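Local coordinates for secretion activator protein, hypothetical (Brucella abortus bv. 1 str. 9-941, PDB 7DNP), which is a muramidase (autolysin) of the type IV secretion system that probably cleaves the glycan strands of peptidoglycan, at residues G19-H23 / K50-K54; G81-T86 / I130-C135; C135-L139 / R158-R163. All coordinates share one frame. Residue numbers count along the deposited sequence, not the author numbering.

Interaction 1. Residues G19-H23 / K50-K54; sequences GYVDH and KAEVK
Segment 19-23 runs extended past the helix 50-54, whose Lys54 N donates a hydrogen bond to Lys50 O at 2.9 Å. Gly19, at phi/psi -91/-126, leads into the short strand and stays clear of the helix. Tyr20 (phi/psi -79/127, chi1 t, chi2 69°) does most of the work: its CA sits 5.9 Å from that of Lys54, and its ring is laid against the helix. Lys54 CG stands 3.9 Å from the centroid of the Tyr20 ring, 10° off the normal, a CH-pi contact made by an extended lysine (chi1 to chi3 all t) whose end leads away. Val53 CG1 meets the ring edge at Tyr20 CE1, 4.2 Å, and Tyr20 OH comes within 4.0 Å of Lys50 CE. Strand 20-21 is an outer strand of the small three-stranded antiparallel sheet in this lysozyme-clan GH108 domain, and Val21, out of reach of the helix, pairs its backbone with Thr31 of the middle strand. Asp22 points back toward the helix with chi1 t, its CA 9.2 Å from that of Lys50. Lys50, off the wells at chi1 (-94°) and chi3 (120°) with chi2 and chi4 t, brings NZ to 3.3 Å from Asp22 OD2, a salt bridge with a weak hydrogen bond. His23 then carries the chain out of reach.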
loop_
_atom_site.group_PDB
_atom_site.type_symbol
_atom_site.label_atom_id
_atom_site.label_comp_id
_atom_site.label_asym_id
_atom_site.label_seq_id
_atom_site.Cartn_x
_atom_site.Cartn_y
_atom_site.Cartn_z
ATOM N N GLY A 19 16.127 -5.993 3.795
ATOM C CA GLY A 19 16.728 -6.142 2.482
ATOM C C GLY A 19 16.129 -7.251 1.642
ATOM O O GLY A 19 14.914 -7.298 1.421
ATOM N N TYR A 20 16.986 -8.147 1.157
ATOM C CA TYR A 20 16.545 -9.274 0.349
ATOM C C TYR A 20 15.972 -10.359 1.251
ATOM O O TYR A 20 16.612 -10.778 2.221
ATOM C CB TYR A 20 17.711 -9.821 -0.475
ATOM C CG TYR A 20 17.350 -10.952 -1.418
ATOM C CD1 TYR A 20 16.558 -10.728 -2.535
ATOM C CD2 TYR A 20 17.817 -12.244 -1.197
ATOM C CE1 TYR A 20 16.231 -11.759 -3.404
ATOM C CE2 TYR A 20 17.496 -13.282 -2.060
ATOM C CZ TYR A 20 16.704 -13.034 -3.162
ATOM O OH TYR A 20 16.380 -14.063 -4.030
ATOM N N VAL A 21 14.752 -10.789 0.945
ATOM C CA VAL A 21 14.078 -11.860 1.668
ATOM C C VAL A 21 13.561 -12.845 0.635
ATOM O O VAL A 21 12.789 -12.467 -0.256
ATOM C CB VAL A 21 12.927 -11.338 2.544
ATOM C CG1 VAL A 21 12.356 -12.464 3.396
ATOM C CG2 VAL A 21 13.405 -10.192 3.426
ATOM N N ASP A 22 13.992 -14.098 0.738
ATOM C CA ASP A 22 13.577 -15.138 -0.197
ATOM C C ASP A 22 13.147 -16.354 0.612
ATOM O O ASP A 22 13.986 -17.098 1.130
ATOM C CB ASP A 22 14.687 -15.487 -1.177
ATOM C CG ASP A 22 14.289 -16.596 -2.132
ATOM O OD1 ASP A 22 13.074 -16.756 -2.396
ATOM O OD2 ASP A 22 15.193 -17.307 -2.619
ATOM N N HIS A 23 11.835 -16.542 0.724
ATOM C CA HIS A 23 11.246 -17.719 1.351
ATOM C C HIS A 23 10.525 -18.494 0.260
ATOM O O HIS A 23 9.328 -18.269 0.016
ATOM C CB HIS A 23 10.291 -17.319 2.476
ATOM C CG HIS A 23 10.958 -16.591 3.603
ATOM N ND1 HIS A 23 10.271 -15.764 4.465
ATOM C CD2 HIS A 23 12.250 -16.570 4.010
ATOM C CE1 HIS A 23 11.111 -15.265 5.355
ATOM N NE2 HIS A 23 12.317 -15.738 5.101
ATOM N N LYS A 50 15.932 -13.615 -10.338
ATOM C CA LYS A 50 16.065 -13.451 -8.892
ATOM C C LYS A 50 17.295 -12.622 -8.542
ATOM O O LYS A 50 17.270 -11.827 -7.594
ATOM C CB LYS A 50 16.128 -14.819 -8.210
ATOM C CG LYS A 50 14.780 -15.321 -7.712
ATOM C CD LYS A 50 14.823 -16.800 -7.350
ATOM C CE LYS A 50 14.462 -17.015 -5.889
ATOM N NZ LYS A 50 14.136 -18.440 -5.588
ATOM N N ALA A 51 18.387 -12.798 -9.292
ATOM C CA ALA A 51 19.587 -12.004 -9.037
ATOM C C ALA A 51 19.328 -10.518 -9.238
ATOM O O ALA A 51 19.907 -9.685 -8.531
ATOM C CB ALA A 51 20.729 -12.469 -9.945
ATOM N N GLU A 52 18.470 -10.167 -10.197
ATOM C CA GLU A 52 18.158 -8.760 -10.428
ATOM C C GLU A 52 17.385 -8.172 -9.253
ATOM O O GLU A 52 17.622 -7.027 -8.857
ATOM C CB GLU A 52 17.375 -8.605 -11.736
ATOM C CG GLU A 52 18.263 -8.587 -12.983
ATOM C CD GLU A 52 17.484 -8.760 -14.278
ATOM O OE1 GLU A 52 17.036 -9.892 -14.569
ATOM O OE2 GLU A 52 17.314 -7.758 -15.005
ATOM N N VAL A 53 16.459 -8.946 -8.680
ATOM C CA VAL A 53 15.769 -8.506 -7.470
ATOM C C VAL A 53 16.759 -8.359 -6.323
ATOM O O VAL A 53 16.727 -7.375 -5.573
ATOM C CB VAL A 53 14.631 -9.482 -7.122
ATOM C CG1 VAL A 53 14.014 -9.128 -5.774
ATOM C CG2 VAL A 53 13.578 -9.462 -8.215
ATOM N N LYS A 54 17.672 -9.324 -6.184
ATOM C CA LYS A 54 18.676 -9.265 -5.128
ATOM C C LYS A 54 19.588 -8.048 -5.273
ATOM O O LYS A 54 20.029 -7.484 -4.264
ATOM C CB LYS A 54 19.492 -10.559 -5.128
ATOM C CG LYS A 54 20.360 -10.765 -3.906
ATOM C CD LYS A 54 20.828 -12.211 -3.809
ATOM C CE LYS A 54 21.456 -12.507 -2.455
ATOM N NZ LYS A 54 22.895 -12.110 -2.410
#

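Interaction 2. Residues G81-T86 / I130-C135; sequences GVDHAT and IINELC
Two helices run side by side here in the mainly helical body of the muramidase, a piece of a longer protein, joining its glycosyl hydrolase 108 region to its predicted peptidoglycan-binding region. Helices 82-86 and 130-135 are nearly parallel, 12° between their directions, with axes 9.5 Å apart; Val82 and Ile131 set the register, CA to CA 5.5 Å. The interface is apolar and buried. Ile131 (chi1 m, chi2 t) starts sideways, but its end swings in under the start of the first helix: CD1 reaches Gly81 C at 3.5 Å and Val82 N at 3.7 Å. Gly81, the N-cap residue, has phi/psi 87/-53; a CB there would lie 2.8 Å from Ile131 CD1 and also jam against the preceding carbonyl oxygen. Val82, chi1 t, touches both isoleucines with CG2, 3.8 Å from Ile130 CG2 and 4.0 Å from Ile131 CG1. One turn on, Ala85 points toward the partner helix, its CB 4.4 Å from Ile131 CG2, 4.1 Å from Leu134 CD2 and 4.4 Å from Cys135 SG. Helix 148-170 packs on Ile131 through Ala166 and Leu167, while Leu102 and Val106 of helix 95-106 cover Ile130. Thr86, chi1 m, turns its hydroxyl back along its own helix, so that OG1 donates to Val82 O at 2.9 Å while lying 3.5 Å from Leu134 CD2.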
loop_
_atom_site.group_PDB
_atom_site.type_symbol
_atom_site.label_atom_id
_atom_site.label_comp_id
_atom_site.label_asym_id
_atom_site.label_seq_id
_atom_site.Cartn_x
_atom_site.Cartn_y
_atom_site.Cartn_z
ATOM N N GLY A 81 -3.224 10.845 6.215
ATOM C CA GLY A 81 -3.671 9.635 6.897
ATOM C C GLY A 81 -4.378 8.651 5.996
ATOM O O GLY A 81 -4.026 7.472 5.961
ATOM N N VAL A 82 -5.401 9.119 5.276
ATOM C CA VAL A 82 -6.016 8.293 4.241
ATOM C C VAL A 82 -4.969 7.870 3.220
ATOM O O VAL A 82 -4.960 6.723 2.758
ATOM C CB VAL A 82 -7.180 9.045 3.569
ATOM C CG1 VAL A 82 -7.708 8.250 2.383
ATOM C CG2 VAL A 82 -8.296 9.320 4.574
ATOM N N ASP A 83 -4.076 8.795 2.853
ATOM C CA ASP A 83 -3.017 8.476 1.899
ATOM C C ASP A 83 -2.172 7.304 2.385
ATOM O O ASP A 83 -1.925 6.354 1.634
ATOM C CB ASP A 83 -2.148 9.713 1.634
ATOM C CG ASP A 83 -1.729 10.444 2.909
ATOM O OD1 ASP A 83 -1.924 9.912 4.021
ATOM O OD2 ASP A 83 -1.184 11.565 2.790
ATOM N N HIS A 84 -1.755 7.333 3.655
ATOM C CA HIS A 84 -0.878 6.282 4.170
ATOM C C HIS A 84 -1.594 4.941 4.238
ATOM O O HIS A 84 -1.022 3.907 3.868
ATOM C CB HIS A 84 -0.335 6.666 5.547
ATOM C CG HIS A 84 0.537 5.614 6.162
ATOM N ND1 HIS A 84 1.792 5.315 5.680
ATOM C CD2 HIS A 84 0.330 4.785 7.213
ATOM C CE1 HIS A 84 2.325 4.350 6.410
ATOM N NE2 HIS A 84 1.457 4.009 7.345
ATOM N N ALA A 85 -2.838 4.935 4.721
ATOM C CA ALA A 85 -3.601 3.692 4.787
ATOM C C ALA A 85 -3.774 3.079 3.403
ATOM O O ALA A 85 -3.689 1.858 3.240
ATOM C CB ALA A 85 -4.967 3.947 5.422
ATOM N N THR A 86 -4.026 3.916 2.396
ATOM C CA THR A 86 -4.218 3.414 1.041
ATOM C C THR A 86 -2.898 2.955 0.434
ATOM O O THR A 86 -2.853 1.939 -0.274
ATOM C CB THR A 86 -4.871 4.499 0.189
ATOM O OG1 THR A 86 -6.086 4.919 0.823
ATOM C CG2 THR A 86 -5.180 3.980 -1.207
ATOM N N ILE A 130 -12.697 7.234 7.312
ATOM C CA ILE A 130 -12.219 6.529 6.125
ATOM C C ILE A 130 -11.096 5.569 6.492
ATOM O O ILE A 130 -11.080 4.410 6.056
ATOM C CB ILE A 130 -11.765 7.535 5.050
ATOM C CG1 ILE A 130 -12.950 8.368 4.560
ATOM C CG2 ILE A 130 -11.091 6.807 3.887
ATOM C CD1 ILE A 130 -12.610 9.283 3.404
ATOM N N ILE A 131 -10.149 6.032 7.313
ATOM C CA ILE A 131 -9.007 5.203 7.692
ATOM C C ILE A 131 -9.474 3.941 8.406
ATOM O O ILE A 131 -9.028 2.830 8.095
ATOM C CB ILE A 131 -8.023 6.003 8.564
ATOM C CG1 ILE A 131 -7.344 7.100 7.739
ATOM C CG2 ILE A 131 -6.990 5.066 9.190
ATOM C CD1 ILE A 131 -6.655 8.156 8.585
ATOM N N ASN A 132 -10.380 4.095 9.380
ATOM C CA ASN A 132 -10.837 2.938 10.145
ATOM C C ASN A 132 -11.631 1.980 9.271
ATOM O O ASN A 132 -11.449 0.758 9.358
ATOM C CB ASN A 132 -11.671 3.384 11.346
ATOM C CG ASN A 132 -10.814 3.863 12.500
ATOM O OD1 ASN A 132 -9.883 3.179 12.918
ATOM N ND2 ASN A 132 -11.114 5.051 13.012
ATOM N N GLU A 133 -12.511 2.511 8.418
ATOM C CA GLU A 133 -13.344 1.638 7.597
ATOM C C GLU A 133 -12.534 0.939 6.513
ATOM O O GLU A 133 -12.834 -0.208 6.166
ATOM C CB GLU A 133 -14.493 2.433 6.982
ATOM C CG GLU A 133 -15.613 2.695 7.974
ATOM C CD GLU A 133 -16.715 3.548 7.403
ATOM O OE1 GLU A 133 -16.942 3.486 6.178
ATOM O OE2 GLU A 133 -17.360 4.276 8.187
ATOM N N LEU A 134 -11.507 1.606 5.973
ATOM C CA LEU A 134 -10.659 0.963 4.972
ATOM C C LEU A 134 -9.820 -0.148 5.593
ATOM O O LEU A 134 -9.672 -1.225 5.004
ATOM C CB LEU A 134 -9.762 1.997 4.292
ATOM C CG LEU A 134 -8.769 1.460 3.253
ATOM C CD1 LEU A 134 -9.491 0.854 2.049
ATOM C CD2 LEU A 134 -7.808 2.555 2.809
ATOM N N CYS A 135 -9.264 0.090 6.784
ATOM C CA CYS A 135 -8.475 -0.952 7.432
ATOM C C CYS A 135 -9.350 -2.138 7.841
ATOM O O CYS A 135 -8.911 -3.292 7.762
ATOM C CB CYS A 135 -7.725 -0.368 8.629
ATOM S SG CYS A 135 -6.394 0.790 8.145
#

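Interaction 3. Residues C135-L139 / R158-R163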
loop_
_atom_site.group_PDB
_atom_site.type_symbol
_atom_site.label_atom_id
_atom_site.label_comp_id
_atom_site.label_asym_id
_atom_site.label_seq_id
_atom_site.Cartn_x
_atom_site.Cartn_y
_atom_site.Cartn_z
ATOM N N CYS A 135 -9.264 0.090 6.784
ATOM C CA CYS A 135 -8.475 -0.952 7.432
ATOM C C CYS A 135 -9.350 -2.138 7.841
ATOM O O CYS A 135 -8.911 -3.292 7.762
ATOM C CB CYS A 135 -7.725 -0.368 8.629
ATOM S SG CYS A 135 -6.394 0.790 8.145
ATOM N N ASP A 136 -10.593 -1.879 8.263
ATOM C CA ASP A 136 -11.525 -2.970 8.549
ATOM C C ASP A 136 -11.849 -3.747 7.281
ATOM O O ASP A 136 -11.839 -4.984 7.272
ATOM C CB ASP A 136 -12.821 -2.431 9.165
ATOM C CG ASP A 136 -12.656 -1.954 10.596
ATOM O OD1 ASP A 136 -11.608 -2.212 11.231
ATOM O OD2 ASP A 136 -13.600 -1.301 11.085
ATOM N N ALA A 137 -12.180 -3.029 6.204
ATOM C CA ALA A 137 -12.487 -3.681 4.933
ATOM C C ALA A 137 -11.294 -4.467 4.405
ATOM O O ALA A 137 -11.470 -5.492 3.736
ATOM C CB ALA A 137 -12.933 -2.636 3.910
ATOM N N ARG A 138 -10.077 -4.005 4.694
ATOM C CA ARG A 138 -8.885 -4.743 4.290
ATOM C C ARG A 138 -8.782 -6.062 5.045
ATOM O O ARG A 138 -8.501 -7.112 4.451
ATOM C CB ARG A 138 -7.646 -3.880 4.524
ATOM C CG ARG A 138 -6.321 -4.543 4.186
ATOM C CD ARG A 138 -5.181 -3.569 4.453
ATOM N NE ARG A 138 -3.877 -4.132 4.129
ATOM C CZ ARG A 138 -2.728 -3.506 4.345
ATOM N NH1 ARG A 138 -2.729 -2.296 4.890
ATOM N NH2 ARG A 138 -1.581 -4.093 4.033
ATOM N N LEU A 139 -9.006 -6.022 6.361
ATOM C CA LEU A 139 -8.969 -7.239 7.166
ATOM C C LEU A 139 -10.028 -8.235 6.714
ATOM O O LEU A 139 -9.758 -9.437 6.607
ATOM C CB LEU A 139 -9.166 -6.896 8.643
ATOM C CG LEU A 139 -7.922 -6.458 9.416
ATOM C CD1 LEU A 139 -8.315 -5.783 10.726
ATOM C CD2 LEU A 139 -7.020 -7.656 9.671
ATOM N N ARG A 158 0.194 -6.195 10.947
ATOM C CA ARG A 158 0.584 -5.155 10.002
ATOM C C ARG A 158 -0.511 -4.105 9.851
ATOM O O ARG A 158 -0.237 -2.901 9.878
ATOM C CB ARG A 158 0.922 -5.780 8.646
ATOM C CG ARG A 158 1.070 -4.769 7.520
ATOM C CD ARG A 158 1.499 -5.439 6.223
ATOM N NE ARG A 158 1.830 -4.455 5.196
ATOM C CZ ARG A 158 2.641 -4.692 4.169
ATOM N NH1 ARG A 158 3.212 -5.883 4.030
ATOM N NH2 ARG A 158 2.890 -3.735 3.281
ATOM N N VAL A 159 -1.765 -4.543 9.691
ATOM C CA VAL A 159 -2.862 -3.594 9.515
ATOM C C VAL A 159 -3.022 -2.729 10.756
ATOM O O VAL A 159 -3.262 -1.518 10.659
ATOM C CB VAL A 159 -4.170 -4.331 9.166
ATOM C CG1 VAL A 159 -5.319 -3.336 9.040
ATOM C CG2 VAL A 159 -4.011 -5.119 7.875
ATOM N N SER A 160 -2.872 -3.330 11.939
ATOM C CA SER A 160 -2.989 -2.570 13.177
ATOM C C SER A 160 -1.955 -1.452 13.243
ATOM O O SER A 160 -2.273 -0.323 13.636
ATOM C CB SER A 160 -2.850 -3.504 14.380
ATOM O OG SER A 160 -3.001 -2.790 15.594
ATOM N N ARG A 161 -0.712 -1.741 12.850
ATOM C CA ARG A 161 0.329 -0.719 12.884
ATOM C C ARG A 161 0.081 0.359 11.839
ATOM O O ARG A 161 0.347 1.543 12.083
ATOM C CB ARG A 161 1.701 -1.357 12.674
ATOM C CG ARG A 161 2.853 -0.432 13.011
ATOM C CD ARG A 161 4.033 -0.640 12.066
ATOM N NE ARG A 161 4.277 -2.052 11.780
ATOM C CZ ARG A 161 4.172 -2.596 10.571
ATOM N NH1 ARG A 161 3.821 -1.846 9.532
ATOM N NH2 ARG A 161 4.414 -3.891 10.398
ATOM N N VAL A 162 -0.417 -0.035 10.666
ATOM C CA VAL A 162 -0.757 0.928 9.622
ATOM C C VAL A 162 -1.901 1.830 10.072
ATOM O O VAL A 162 -1.865 3.050 9.867
ATOM C CB VAL A 162 -1.097 0.180 8.319
ATOM C CG1 VAL A 162 -1.733 1.124 7.290
ATOM C CG2 VAL A 162 0.145 -0.490 7.758
ATOM N N ARG A 163 -2.936 1.245 10.682
ATOM C CA ARG A 163 -4.071 2.034 11.145
ATOM C C ARG A 163 -3.628 3.076 12.163
ATOM O O ARG A 163 -4.070 4.228 12.115
ATOM C CB ARG A 163 -5.135 1.115 11.748
ATOM C CG ARG A 163 -6.385 1.844 12.230
ATOM C CD ARG A 163 -7.218 0.975 13.167
ATOM N NE ARG A 163 -7.530 -0.321 12.573
ATOM C CZ ARG A 163 -8.710 -0.647 12.054
ATOM N NH1 ARG A 163 -9.697 0.230 12.056
ATOM N NH2 ARG A 163 -8.904 -1.852 11.531
#
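Rotamers decide how these two antiparallel helices, 171° between their directions and 10.4 Å between axes, fill the space between them. Val159 (chi1 t) is the apolar centre: its CG1 lies 3.8 Å from Cys135 CB and 4.1 Å from Leu139 CG. Arg163 leaves its helix with chi1 and chi2 t, then bends at chi3 (m), which folds the guanidinium over the partner helix. One face covers Cys135 CB, 3.5 Å from Arg163 NH2, while the edge meets Asp136. There Asp136 OD1, brought in by chi1 m, accepts from Arg163 NH2 at 2.7 Å and, weakly, from Arg163 NH1 at 3.2 Å, a salt bridge at the exposed margin. Arg138 does the opposite: chi1 to chi3 are t, so it lies fully stretched across the helix pair, with Val159 CG2 over one guanidinium face, 3.9 Å from Arg138 NE, and Val162 CG1 near the edge, 4.3 Å from Arg138 NH1. Arg138 NH2 comes within 3.6 Å of NE of Arg158, likewise extended (chi1 to chi3 t), a close approach of like charges that Asp88 offsets by salt bridges with both. The Arg158 side chain is about 4 Å from the bound peptidoglycan fragment, so Arg158 borders the ligand site. Helices 127-142 and 148-170 thus form an antiparallel pair, against which helix 82-93 packs, placing Asp88, Phe89 and His92 against the arginine side chains.

How the interactions relate
Starting from the N terminus, interaction 1 closes first, bringing helix 50-54 back to the outer strand 20-21 at the surface around a span that includes the rest of the small sheet and helix 37-44. Interaction 2 opens only later and makes the longest closure, carrying helix 127-142 back to helix 82-93 across 43 intervening residues. Interaction 3 follows in series, continuing from the shared Cys135 to turn helix 148-170 back on helix 127-142. None nests in or crosses another. Interactions 2 and 3, centres 8 Å apart, form one packed three-helix region, joined also by a probable Asn132-Arg163 hydrogen bond; interaction 1 lies apart, its centre 30 Å from that of interaction 2.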